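Local structure of phytase (Debaryomyces castellii, 2GFI) at the interface of chains A and B. The protein hydrolyses phytate (inositol hexakisphosphate), releasing phosphate from the 3-position, as a glycosylated member of the histidine acid phosphatase family. Numbering follows the deposited sequence. Chains: chain A/B, phytase.

The interface of chains A and B. Residues chain A 9, 34, 42-45, 72, 131; chain B 20-21, 24-25.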
loop_
_atom_site.group_PDB
_atom_site.type_symbol
_atom_site.label_atom_id
_atom_site.label_comp_id
_atom_site.label_asym_id
_atom_site.label_seq_id
_atom_site.Cartn_x
_atom_site.Cartn_y
_atom_site.Cartn_z
ATOM N N LEU A 9 11.499 0.079 -3.231
ATOM C CA LEU A 9 12.500 -0.789 -2.621
ATOM C C LEU A 9 12.231 -2.244 -2.936
ATOM O O LEU A 9 13.008 -3.111 -2.551
ATOM C CB LEU A 9 12.524 -0.577 -1.105
ATOM C CG LEU A 9 12.823 0.848 -0.669
ATOM C CD1 LEU A 9 12.594 1.063 0.823
ATOM C CD2 LEU A 9 14.281 1.176 -1.061
ATOM N N ILE A 34 16.576 -3.672 0.571
ATOM C CA ILE A 34 17.285 -3.465 1.812
ATOM C C ILE A 34 17.671 -4.774 2.501
ATOM O O ILE A 34 18.779 -4.874 3.056
ATOM C CB ILE A 34 16.490 -2.570 2.765
ATOM C CG1 ILE A 34 16.252 -1.217 2.115
ATOM C CG2 ILE A 34 17.242 -2.394 4.084
ATOM C CD1 ILE A 34 15.378 -0.296 2.918
ATOM N N PRO A 42 19.132 1.639 3.599
ATOM C CA PRO A 42 18.337 2.306 4.626
ATOM C C PRO A 42 17.734 1.381 5.706
ATOM O O PRO A 42 17.688 0.143 5.542
ATOM C CB PRO A 42 17.252 3.047 3.822
ATOM C CG PRO A 42 17.941 3.308 2.480
ATOM C CD PRO A 42 18.663 1.986 2.246
ATOM N N TYR A 43 17.282 2.009 6.798
ATOM C CA TYR A 43 16.580 1.302 7.849
ATOM C C TYR A 43 15.445 0.465 7.280
ATOM O O TYR A 43 14.742 0.893 6.348
ATOM C CB TYR A 43 15.972 2.296 8.858
ATOM C CG TYR A 43 15.274 1.581 9.976
ATOM C CD1 TYR A 43 15.984 0.776 10.854
ATOM C CD2 TYR A 43 13.897 1.681 10.133
ATOM C CE1 TYR A 43 15.337 0.100 11.874
ATOM C CE2 TYR A 43 13.248 1.022 11.152
ATOM C CZ TYR A 43 13.961 0.231 12.007
ATOM O OH TYR A 43 13.268 -0.442 13.015
ATOM N N ILE A 44 15.270 -0.725 7.854
ATOM C CA ILE A 44 14.076 -1.500 7.620
ATOM C C ILE A 44 13.714 -2.235 8.899
ATOM O O ILE A 44 14.586 -2.699 9.634
ATOM C CB ILE A 44 14.280 -2.485 6.412
ATOM C CG1 ILE A 44 12.927 -2.972 5.884
ATOM C CG2 ILE A 44 15.251 -3.602 6.787
ATOM C CD1 ILE A 44 13.007 -3.694 4.552
ATOM N N GLN A 45 12.415 -2.345 9.144
ATOM C CA GLN A 45 11.890 -3.026 10.323
ATOM C C GLN A 45 12.062 -4.521 10.197
ATOM O O GLN A 45 11.932 -5.101 9.106
ATOM C CB GLN A 45 10.407 -2.705 10.540
ATOM C CG GLN A 45 10.142 -1.234 10.750
ATOM C CD GLN A 45 8.687 -0.918 10.916
ATOM O OE1 GLN A 45 7.811 -1.677 10.483
ATOM N NE2 GLN A 45 8.412 0.203 11.535
ATOM N N GLU A 72 21.552 5.911 8.567
ATOM C CA GLU A 72 22.110 5.805 7.239
ATOM C C GLU A 72 23.268 6.784 7.063
ATOM O O GLU A 72 23.232 7.905 7.555
ATOM C CB GLU A 72 21.039 6.059 6.174
ATOM C CG GLU A 72 19.945 4.988 6.084
ATOM C CD GLU A 72 18.767 5.178 7.053
ATOM O OE1 GLU A 72 18.904 5.795 8.127
ATOM O OE2 GLU A 72 17.667 4.692 6.746
ATOM N N TYR A 131 16.064 8.915 2.679
ATOM C CA TYR A 131 16.616 7.889 3.554
ATOM C C TYR A 131 17.752 8.415 4.456
ATOM O O TYR A 131 18.488 7.646 5.056
ATOM C CB TYR A 131 17.097 6.715 2.717
ATOM C CG TYR A 131 15.960 6.094 1.930
ATOM C CD1 TYR A 131 14.869 5.497 2.591
ATOM C CD2 TYR A 131 15.987 6.085 0.534
ATOM C CE1 TYR A 131 13.857 4.933 1.888
ATOM C CE2 TYR A 131 14.989 5.548 -0.170
ATOM C CZ TYR A 131 13.909 4.962 0.489
ATOM O OH TYR A 131 12.876 4.435 -0.278
ATOM N N LEU B 20 9.269 6.319 9.528
ATOM C CA LEU B 20 9.867 5.827 8.281
ATOM C C LEU B 20 9.889 6.915 7.241
ATOM O O LEU B 20 9.148 7.890 7.326
ATOM C CB LEU B 20 9.066 4.626 7.746
ATOM C CG LEU B 20 9.011 3.441 8.736
ATOM C CD1 LEU B 20 8.269 2.295 8.104
ATOM C CD2 LEU B 20 10.367 2.999 9.224
ATOM N N ALA B 21 10.748 6.743 6.253
ATOM C CA ALA B 21 10.826 7.627 5.108
ATOM C C ALA B 21 9.839 7.093 4.098
ATOM O O ALA B 21 9.066 7.857 3.495
ATOM C CB ALA B 21 12.265 7.605 4.516
ATOM N N GLN B 24 7.527 1.342 2.604
ATOM C CA GLN B 24 8.170 0.077 2.307
ATOM C C GLN B 24 9.278 -0.264 3.291
ATOM O O GLN B 24 9.826 -1.353 3.228
ATOM C CB GLN B 24 8.685 0.059 0.862
ATOM C CG GLN B 24 7.586 0.232 -0.182
ATOM C CD GLN B 24 8.144 0.331 -1.609
ATOM O OE1 GLN B 24 9.338 0.528 -1.794
ATOM N NE2 GLN B 24 7.284 0.185 -2.601
ATOM N N GLN B 25 9.594 0.628 4.223
ATOM C CA GLN B 25 10.548 0.292 5.291
ATOM C C GLN B 25 9.871 -0.464 6.438
ATOM O O GLN B 25 10.550 -1.013 7.308
ATOM C CB GLN B 25 11.243 1.540 5.812
ATOM C CG GLN B 25 12.126 2.185 4.772
ATOM C CD GLN B 25 12.740 3.448 5.304
ATOM O OE1 GLN B 25 12.123 4.516 5.242
ATOM N NE2 GLN B 25 13.956 3.335 5.859
HETATM O O HOH W 1 15.474 5.937 6.847
#
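B:Gln25 pushes its extended side chain (chi2 177°) into a pocket of chain A lined by A:Tyr43, A:Ile44, A:Tyr131 and A:Leu9; with 100 Å² hidden, it has the largest share of this patch. A glutamine suits the place because its amide end both gives and accepts hydrogen bonds. Its NE2 donates to the backbone carbonyl O of A:Tyr43 at 2.6 Å, an acceptor lying close to the amide plane. A water 3.2 Å from the same NE2 links it to carboxylate OE2 of A:Glu72, 2.5 Å away from the water. That OE2 also accepts a hydrogen bond from the backbone N of A:Tyr43 at 2.7 Å, from above the carboxylate plane, which probably steadies the segment receiving the glutamine. On the other branch, OE1 accepts a hydrogen bond from the backbone N of B:Ala21, which helps fix the turn of the amide. OE1 also lies at the in-plane edge of the A:Tyr131 ring, 3.8 Å from CE1, with ring and amide nearly perpendicular (88°). The methyl CB of B:Ala21 is small enough to pack beside the same ring. At the backbone, A:Gln45 N donates to B:Gln25 O at 2.9 Å, almost straight. Nearby, A:Tyr43, its CG anti to the backbone N (chi1 -178°), presents its ring edge to B:Leu20, whose CD2 lies 3.9 Å from CD2 of the tyrosine. Farther along, OE1 of outstretched B:Gln24 accepts a hydrogen bond from A:Leu9 N, while the leucine's CD1 packs on the glutamine CB. Repeated by two-fold symmetry, this plug-like contact helps join two subunits, whose pairing may be biological; A:Glu72 shares the RHGxRxP motif with the nucleophile A:His70, so chain B may help shape the catalytic surroundings.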